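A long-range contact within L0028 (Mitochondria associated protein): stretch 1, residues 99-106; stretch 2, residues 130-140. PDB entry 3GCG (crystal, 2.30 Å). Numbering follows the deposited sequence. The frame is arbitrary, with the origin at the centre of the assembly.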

# COMPACT_ATOMS: atom_id res chain seq x y z
N SER B 99 -8.18 3.83 2.93
CA SER B 99 -8.62 2.73 3.77
C SER B 99 -10.02 2.31 3.37
O SER B 99 -10.49 1.25 3.77
N ILE B 100 -10.70 3.13 2.58
CA ILE B 100 -12.05 2.81 2.12
C ILE B 100 -11.95 1.69 1.09
O ILE B 100 -12.71 0.73 1.13
N GLY B 101 -11.00 1.82 0.17
CA GLY B 101 -10.82 0.81 -0.85
C GLY B 101 -10.33 -0.48 -0.23
O GLY B 101 -10.71 -1.57 -0.65
N HIS B 102 -9.48 -0.36 0.78
CA HIS B 102 -8.96 -1.55 1.43
C HIS B 102 -10.04 -2.21 2.27
O HIS B 102 -10.10 -3.43 2.37
N PHE B 103 -10.91 -1.40 2.86
CA PHE B 103 -11.99 -1.95 3.66
C PHE B 103 -12.89 -2.81 2.75
O PHE B 103 -13.21 -3.95 3.10
N LEU B 104 -13.27 -2.28 1.60
CA LEU B 104 -14.13 -3.01 0.67
C LEU B 104 -13.55 -4.37 0.26
O LEU B 104 -14.28 -5.36 0.13
N GLN B 105 -12.24 -4.41 0.08
CA GLN B 105 -11.55 -5.63 -0.34
C GLN B 105 -11.91 -6.87 0.48
O GLN B 105 -11.99 -7.97 -0.07
N SER B 106 -12.12 -6.69 1.78
CA SER B 106 -12.46 -7.83 2.64
C SER B 106 -13.87 -7.75 3.23
O SER B 106 -14.17 -8.37 4.25
N THR B 130 -11.61 -7.54 -11.67
CA THR B 130 -12.98 -7.04 -11.58
C THR B 130 -13.15 -6.47 -10.17
O THR B 130 -13.74 -5.40 -10.00
N GLN B 131 -12.61 -7.16 -9.17
CA GLN B 131 -12.71 -6.69 -7.80
C GLN B 131 -12.04 -5.33 -7.63
O GLN B 131 -12.62 -4.42 -7.02
N THR B 132 -10.83 -5.19 -8.16
CA THR B 132 -10.10 -3.94 -8.03
C THR B 132 -10.81 -2.81 -8.76
O THR B 132 -10.84 -1.68 -8.28
N LYS B 133 -11.38 -3.11 -9.92
CA LYS B 133 -12.10 -2.08 -10.67
C LYS B 133 -13.32 -1.61 -9.90
O LYS B 133 -13.61 -0.42 -9.84
N MET B 134 -14.04 -2.56 -9.30
CA MET B 134 -15.23 -2.23 -8.53
C MET B 134 -14.83 -1.50 -7.24
O MET B 134 -15.57 -0.66 -6.76
N ILE B 135 -13.66 -1.83 -6.70
CA ILE B 135 -13.20 -1.17 -5.48
C ILE B 135 -12.95 0.31 -5.78
O ILE B 135 -13.27 1.18 -4.96
N GLU B 136 -12.38 0.60 -6.94
CA GLU B 136 -12.12 1.99 -7.30
C GLU B 136 -13.45 2.75 -7.41
O GLU B 136 -13.62 3.81 -6.81
N GLN B 137 -14.39 2.19 -8.16
CA GLN B 137 -15.70 2.80 -8.36
C GLN B 137 -16.52 3.05 -7.10
O GLN B 137 -17.04 4.14 -6.91
N VAL B 138 -16.63 2.03 -6.26
CA VAL B 138 -17.42 2.14 -5.03
C VAL B 138 -16.82 3.03 -3.93
O VAL B 138 -17.55 3.71 -3.21
N SER B 139 -15.50 3.03 -3.79
CA SER B 139 -14.90 3.88 -2.76
C SER B 139 -15.05 5.34 -3.17
O SER B 139 -15.27 6.20 -2.33
N GLN B 140 -14.95 5.62 -4.46
CA GLN B 140 -15.11 6.99 -4.91
C GLN B 140 -16.53 7.43 -4.57
O GLN B 140 -16.75 8.56 -4.13

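The helices of the two stretches run at 126° between their N-to-C directions, with axes approaching to 8.9 Å. The backbones come nearest at Gly101 and Ser139, whose CA atoms lie 5.5 Å apart. Here Gly101 offers no side chain: its O lies 3.4 Å from Ile135 CG2, and an ideal CB would sit only 3.3 Å from that same methyl, a tight fit.

Van der Waals packing extends from this point. Ile100 (chi1 m, chi2 t) and Leu104 (m, t) both direct CA-to-CB toward the partner helix. Ile100 CG2 reaches Ser139 CB at 3.4 Å, while Leu104 CD1 lies 3.9 Å from Val138 CB (Val138 chi1 t) and 3.7 Å from Ser139 N; Leu104 CB lies 4.3 Å from Ile135 CG1. Ile135 (m, t) leaves its backbone sideways, but its end comes nearer, placing CD1 3.8 Å from Gln105 CB.

No direct hydrogen bond crosses the interface. The CA-to-CB bond of Ser139 (chi1 p) points toward stretch 1; its OG donates within its own helix to Ile135 O at 2.9 Å, while CB is the atom closest to Ile100. Gln105 O and Gln131 NE2 approach to 3.5 Å with a poor angle. Water 1 links these glutamines instead, accepting from Gln105 NE2 at 3.1 Å and donating to Gln131 OE1 at 2.7 Å; the extended Gln131 (t, t) and bent Gln105 (t, m) side chains both reach it.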

# COMPACT_ATOMS: atom_id res chain seq x y z
CB SER B 99 -8.57 3.12 5.26
OG SER B 99 -9.58 4.05 5.59
CB ILE B 100 -12.75 4.02 1.44
CG1 ILE B 100 -13.03 5.12 2.46
CG2 ILE B 100 -14.06 3.57 0.82
CD1 ILE B 100 -13.56 6.39 1.83
CB HIS B 102 -7.74 -1.21 2.27
CG HIS B 102 -6.51 -1.02 1.45
ND1 HIS B 102 -6.01 -2.00 0.61
CD2 HIS B 102 -5.67 0.04 1.31
CE1 HIS B 102 -4.92 -1.55 0.01
NE2 HIS B 102 -4.70 -0.32 0.42
CB PHE B 103 -12.82 -0.83 4.28
CG PHE B 103 -14.15 -1.28 4.78
CD1 PHE B 103 -14.24 -2.08 5.91
CD2 PHE B 103 -15.31 -0.91 4.12
CE1 PHE B 103 -15.48 -2.52 6.37
CE2 PHE B 103 -16.56 -1.34 4.57
CZ PHE B 103 -16.64 -2.15 5.70
CB LEU B 104 -14.39 -2.19 -0.60
CG LEU B 104 -15.12 -0.85 -0.44
CD1 LEU B 104 -15.10 -0.07 -1.76
CD2 LEU B 104 -16.55 -1.11 0.04
CB GLN B 105 -10.04 -5.39 -0.33
CG GLN B 105 -9.19 -6.52 -0.91
CD GLN B 105 -9.00 -7.67 0.06
OE1 GLN B 105 -8.80 -7.45 1.26
NE2 GLN B 105 -9.06 -8.89 -0.45
CB SER B 106 -11.42 -7.97 3.76
OG SER B 106 -11.31 -6.78 4.53
CB THR B 130 -14.00 -8.18 -11.83
OG1 THR B 130 -14.00 -8.50 -13.23
CG2 THR B 130 -15.41 -7.78 -11.40
CB GLN B 131 -12.06 -7.67 -6.82
CG GLN B 131 -12.02 -7.13 -5.39
CD GLN B 131 -11.18 -7.96 -4.44
OE1 GLN B 131 -9.96 -8.03 -4.59
NE2 GLN B 131 -11.82 -8.60 -3.47
CB THR B 132 -8.66 -4.05 -8.57
OG1 THR B 132 -8.69 -4.02 -10.00
CG2 THR B 132 -8.04 -5.34 -8.13
CB LYS B 133 -12.52 -2.61 -12.04
CG LYS B 133 -11.38 -2.68 -13.04
CD LYS B 133 -11.92 -2.78 -14.46
CE LYS B 133 -10.81 -2.62 -15.49
NZ LYS B 133 -11.36 -2.35 -16.86
CB MET B 134 -16.03 -3.49 -8.22
CG MET B 134 -16.87 -3.99 -9.40
SD MET B 134 -17.66 -5.60 -9.15
CE MET B 134 -19.05 -5.15 -8.03
CB ILE B 135 -11.88 -1.81 -4.93
CG1 ILE B 135 -12.21 -3.11 -4.20
CG2 ILE B 135 -11.17 -0.85 -3.98
CD1 ILE B 135 -11.01 -3.80 -3.60
CB GLU B 136 -11.38 2.06 -8.64
CG GLU B 136 -11.11 3.48 -9.12
CD GLU B 136 -10.09 4.23 -8.26
OE1 GLU B 136 -10.18 5.48 -8.21
OE2 GLU B 136 -9.21 3.58 -7.66
CB GLN B 137 -16.56 1.96 -9.32
CG GLN B 137 -15.96 1.75 -10.69
CD GLN B 137 -16.96 1.18 -11.69
OE1 GLN B 137 -17.71 0.25 -11.37
NE2 GLN B 137 -16.96 1.72 -12.91
CB VAL B 138 -17.72 0.73 -4.47
CG1 VAL B 138 -18.68 0.83 -3.30
CG2 VAL B 138 -18.34 -0.13 -5.56
CB SER B 139 -13.42 3.54 -2.54
OG SER B 139 -12.66 3.72 -3.72
CB GLN B 140 -14.89 7.12 -6.42
CG GLN B 140 -15.13 8.53 -6.93
CD GLN B 140 -14.98 8.65 -8.43
OE1 GLN B 140 -13.91 8.40 -8.98
NE2 GLN B 140 -16.05 9.04 -9.10
O HOH W 1 -9.02 -10.21 -3.21